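Local coordinates for alpha-1,3-glucanase (Streptomyces thermodiastaticus, PDB 7C7D), which hydrolyses alpha-1,3-glucan as a thermostable glycoside hydrolase of family GH87, at residues 569-572 and 573-577; 580-584 and 585-589. All coordinates share one frame; numbering follows the deposited sequence.

Interaction 1. Residues 569-572 and 573-577; sequences VTDG and GGNSG
D571 and N575 meet across an open bend of the chain, four residues apart. The contact rests on one carboxylate oxygen, OD1 of D571. The D571 carboxylate lies anti to its own backbone N (chi1 180°), which carries OD1 forward over the next few residues. There it accepts two protein hydrogen bonds. N575 ND2 donates one, 2.9 Å from D571 OD1, with an N-H...O angle of only 137°. The backbone N of G573 donates the other, 3.0 Å from D571 OD1 and somewhat straighter. The two donors come from opposite faces of the carboxylate plane. The amide nitrogen is well above that plane (54° out of it), while G573 N comes in on the anti side and is less tilted.

The N575 side chain points back toward D571, with CG beside its own backbone N. The two side chains slide past each other in opposite directions. A water also donates to D571 OD1 at 2.8 Å and accepts from the backbone N of N575 at 2.9 Å. These neutral donors probably spread some of the carboxylate charge.

The N575 amide has further partners on strand 538-550: OD1 accepts from V545 N, and ND2 also donates to F542 O. With an alanine here, D571 OD1 would probably lose one of its two protein donors, and V545 N and F542 O would be left without their side-chain mate.

G573 suits the bend, because a CB at its backbone angles would be jammed against G572 O. The side-chain bond from D571 OD1 to the N of G573, two residues on, is that of an Asx turn. It follows strand 567-571, the last strand of the parallel beta-helix, with the chain still bonded to strand 538-550.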
loop_
_atom_site.group_PDB
_atom_site.type_symbol
_atom_site.label_atom_id
_atom_site.label_comp_id
_atom_site.label_asym_id
_atom_site.label_seq_id
_atom_site.Cartn_x
_atom_site.Cartn_y
_atom_site.Cartn_z
ATOM N N VAL A 569 -22.825 1.699 23.252
ATOM C CA VAL A 569 -21.481 1.211 23.537
ATOM C C VAL A 569 -21.583 0.328 24.775
ATOM O O VAL A 569 -21.861 0.822 25.868
ATOM C CB VAL A 569 -20.523 2.384 23.790
ATOM C CG1 VAL A 569 -19.140 1.884 24.193
ATOM C CG2 VAL A 569 -20.458 3.305 22.577
ATOM N N THR A 570 -21.357 -0.973 24.618
ATOM C CA THR A 570 -21.326 -1.872 25.767
ATOM C C THR A 570 -19.889 -2.016 26.246
ATOM O O THR A 570 -18.993 -2.382 25.476
ATOM C CB THR A 570 -21.945 -3.237 25.460
ATOM O OG1 THR A 570 -23.363 -3.094 25.323
ATOM C CG2 THR A 570 -21.665 -4.220 26.595
ATOM N N ASP A 571 -19.676 -1.711 27.517
ATOM C CA ASP A 571 -18.399 -1.924 28.182
ATOM C C ASP A 571 -18.359 -3.387 28.599
ATOM O O ASP A 571 -18.986 -3.788 29.582
ATOM C CB ASP A 571 -18.314 -0.988 29.381
ATOM C CG ASP A 571 -17.019 -1.126 30.162
ATOM O OD1 ASP A 571 -16.199 -2.015 29.863
ATOM O OD2 ASP A 571 -16.833 -0.325 31.106
ATOM N N GLY A 572 -17.640 -4.198 27.833
ATOM C CA GLY A 572 -17.522 -5.608 28.124
ATOM C C GLY A 572 -16.420 -5.968 29.095
ATOM O O GLY A 572 -16.174 -7.159 29.322
ATOM N N GLY A 573 -15.743 -4.981 29.668
ATOM C CA GLY A 573 -14.751 -5.225 30.689
ATOM C C GLY A 573 -13.325 -5.125 30.170
ATOM O O GLY A 573 -13.048 -5.229 28.972
ATOM N N GLY A 574 -12.405 -4.913 31.103
ATOM C CA GLY A 574 -10.997 -4.880 30.789
ATOM C C GLY A 574 -10.522 -3.622 30.107
ATOM O O GLY A 574 -9.373 -3.582 29.662
ATOM N N ASN A 575 -11.360 -2.591 30.026
ATOM C CA ASN A 575 -10.994 -1.348 29.364
ATOM C C ASN A 575 -10.395 -0.388 30.378
ATOM O O ASN A 575 -10.819 -0.349 31.535
ATOM C CB ASN A 575 -12.233 -0.710 28.735
ATOM C CG ASN A 575 -12.872 -1.593 27.677
ATOM O OD1 ASN A 575 -12.202 -2.059 26.753
ATOM N ND2 ASN A 575 -14.177 -1.823 27.805
ATOM N N SER A 576 -9.413 0.399 29.945
ATOM C CA SER A 576 -8.836 1.390 30.840
ATOM C C SER A 576 -8.287 2.561 30.042
ATOM O O SER A 576 -7.864 2.406 28.895
ATOM C CB SER A 576 -7.722 0.799 31.714
ATOM O OG SER A 576 -6.621 0.378 30.927
ATOM N N GLY A 577 -8.299 3.737 30.667
ATOM C CA GLY A 577 -7.707 4.922 30.092
ATOM C C GLY A 577 -8.603 5.721 29.177
ATOM O O GLY A 577 -8.170 6.769 28.676
HETATM O O HOH W 1 -13.902 -2.043 31.384
#

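Interaction 2. Residues 580-584 and 585-589; sequences TTWSD and CSTWP
The indole of W582 meets T587 at an edge and P589 over one face. From CB the ring is carried anti to the backbone N (chi1 -175°), toward the residues that follow. CG, the first ring atom, is 4.0 Å from CG of P589. CD2 of W582 is nearer to that same P589 CG, at 3.8 Å. NE1 turns to the polar side of the contact. It donates to OG1 of T587 at 3.1 Å, with an N-H...O angle of 143°, and OG1 sits close to the indole plane. NE1 also makes a weak, bent bond to D584 O at 2.9 Å. CE2 and CZ2 run on past T587 OG1. CE3 lies near CB and CG of P589, and CZ3 near its CA and CB. At the far end, CZ2 and CH2 reach CA of P589. That CA stands 3.9 Å from the centroid of the six-membered ring and only 15° off its normal, a CH-pi contact.

The chain between these partners makes a type I beta turn from D584 to T587, in the loop after the last strand of the parallel beta-helix. T587 N closes it on D584 O at 3.2 Å. An Asx turn shares its start: S586 N donates to D584 OD1 at 2.9 Å. S586 OG also gives its proton to D584 OD1, at 2.7 Å on the syn side. Both donors come from the same face of the carboxylate.

C585, inside the turn, forms a disulfide with C558, tying the loop to the residue just after strand 553-557. Y556 on that strand also meets the W582 ring. W588 turns away from W582 and stacks on Y556 and H469.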
loop_
_atom_site.group_PDB
_atom_site.type_symbol
_atom_site.label_atom_id
_atom_site.label_comp_id
_atom_site.label_asym_id
_atom_site.label_seq_id
_atom_site.Cartn_x
_atom_site.Cartn_y
_atom_site.Cartn_z
ATOM N N THR A 580 -14.114 8.276 29.664
ATOM C CA THR A 580 -14.756 9.575 29.582
ATOM C C THR A 580 -15.492 9.700 28.258
ATOM O O THR A 580 -15.112 9.090 27.253
ATOM C CB THR A 580 -13.741 10.720 29.701
ATOM O OG1 THR A 580 -12.855 10.690 28.576
ATOM C CG2 THR A 580 -12.949 10.620 31.007
ATOM N N THR A 581 -16.541 10.514 28.280
ATOM C CA THR A 581 -17.362 10.811 27.120
ATOM C C THR A 581 -17.320 12.311 26.862
ATOM O O THR A 581 -17.432 13.116 27.796
ATOM C CB THR A 581 -18.794 10.343 27.368
ATOM O OG1 THR A 581 -18.790 8.927 27.592
ATOM C CG2 THR A 581 -19.675 10.658 26.180
ATOM N N TRP A 582 -17.129 12.682 25.601
ATOM C CA TRP A 582 -17.193 14.081 25.203
ATOM C C TRP A 582 -18.578 14.631 25.520
ATOM O O TRP A 582 -19.587 14.070 25.085
ATOM C CB TRP A 582 -16.901 14.166 23.705
ATOM C CG TRP A 582 -16.811 15.552 23.179
ATOM C CD1 TRP A 582 -17.768 16.217 22.474
ATOM C CD2 TRP A 582 -15.701 16.453 23.298
ATOM N NE1 TRP A 582 -17.330 17.473 22.150
ATOM C CE2 TRP A 582 -16.062 17.644 22.640
ATOM C CE3 TRP A 582 -14.438 16.368 23.895
ATOM C CZ2 TRP A 582 -15.211 18.743 22.562
ATOM C CZ3 TRP A 582 -13.590 17.465 23.813
ATOM C CH2 TRP A 582 -13.986 18.638 23.158
ATOM N N SER A 583 -18.629 15.726 26.288
ATOM C CA SER A 583 -19.901 16.153 26.866
ATOM C C SER A 583 -20.841 16.796 25.851
ATOM O O SER A 583 -22.063 16.745 26.037
ATOM C CB SER A 583 -19.678 17.107 28.042
ATOM O OG SER A 583 -18.848 16.526 29.035
ATOM N N ASP A 584 -20.312 17.412 24.793
ATOM C CA ASP A 584 -21.083 18.322 23.939
ATOM C C ASP A 584 -21.088 17.820 22.497
ATOM O O ASP A 584 -20.117 18.019 21.761
ATOM C CB ASP A 584 -20.502 19.731 24.027
ATOM C CG ASP A 584 -21.348 20.764 23.308
ATOM O OD1 ASP A 584 -22.342 20.387 22.649
ATOM O OD2 ASP A 584 -21.018 21.964 23.405
ATOM N N CYS A 585 -22.204 17.217 22.078
ATOM C CA CYS A 585 -22.305 16.701 20.717
ATOM C C CYS A 585 -22.369 17.800 19.665
ATOM O O CYS A 585 -22.172 17.511 18.479
ATOM C CB CYS A 585 -23.519 15.785 20.579
ATOM S SG CYS A 585 -23.195 14.082 21.058
ATOM N N SER A 586 -22.647 19.041 20.057
ATOM C CA SER A 586 -22.700 20.123 19.080
ATOM C C SER A 586 -21.325 20.676 18.730
ATOM O O SER A 586 -21.232 21.580 17.890
ATOM C CB SER A 586 -23.615 21.255 19.562
ATOM O OG SER A 586 -23.013 21.988 20.615
ATOM N N THR A 587 -20.264 20.170 19.348
ATOM C CA THR A 587 -18.904 20.585 19.050
ATOM C C THR A 587 -18.079 19.373 18.646
ATOM O O THR A 587 -18.486 18.220 18.818
ATOM C CB THR A 587 -18.254 21.274 20.256
ATOM O OG1 THR A 587 -18.094 20.324 21.318
ATOM C CG2 THR A 587 -19.107 22.443 20.734
ATOM N N TRP A 588 -16.905 19.646 18.113
ATOM C CA TRP A 588 -16.082 18.524 17.733
ATOM C C TRP A 588 -14.812 18.479 18.564
ATOM O O TRP A 588 -14.190 19.521 18.805
ATOM C CB TRP A 588 -15.717 18.593 16.249
ATOM C CG TRP A 588 -16.678 17.817 15.442
ATOM C CD1 TRP A 588 -17.858 18.258 14.924
ATOM C CD2 TRP A 588 -16.574 16.436 15.095
ATOM N NE1 TRP A 588 -18.491 17.238 14.259
ATOM C CE2 TRP A 588 -17.720 16.108 14.346
ATOM C CE3 TRP A 588 -15.617 15.446 15.333
ATOM C CZ2 TRP A 588 -17.934 14.833 13.834
ATOM C CZ3 TRP A 588 -15.832 14.182 14.826
ATOM C CH2 TRP A 588 -16.980 13.886 14.085
ATOM N N PRO A 589 -14.425 17.297 19.036
ATOM C CA PRO A 589 -13.142 17.166 19.735
ATOM C C PRO A 589 -12.006 17.601 18.824
ATOM O O PRO A 589 -11.939 17.211 17.656
ATOM C CB PRO A 589 -13.063 15.669 20.054
ATOM C CG PRO A 589 -14.459 15.154 19.928
ATOM C CD PRO A 589 -15.130 16.011 18.906
#

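In the fold
Interactions 1 and 2 follow one another along the chain. Interaction 1 closes at residue 577, and interaction 2 opens three residues later, at residue 580. Their centres are about 19 Å apart and their segments do not touch. Both lie at the surface, on the same side of the molecule, with centres about 32 and 34 Å from the centre of the chain. The last strand and the loop after it are held against strands 538-550 and 553-557 respectively, at the end of the beta-helix. Neither interaction includes a ligand of the calcium ion, which is bound by E63, E65, S88, Q91 and D191.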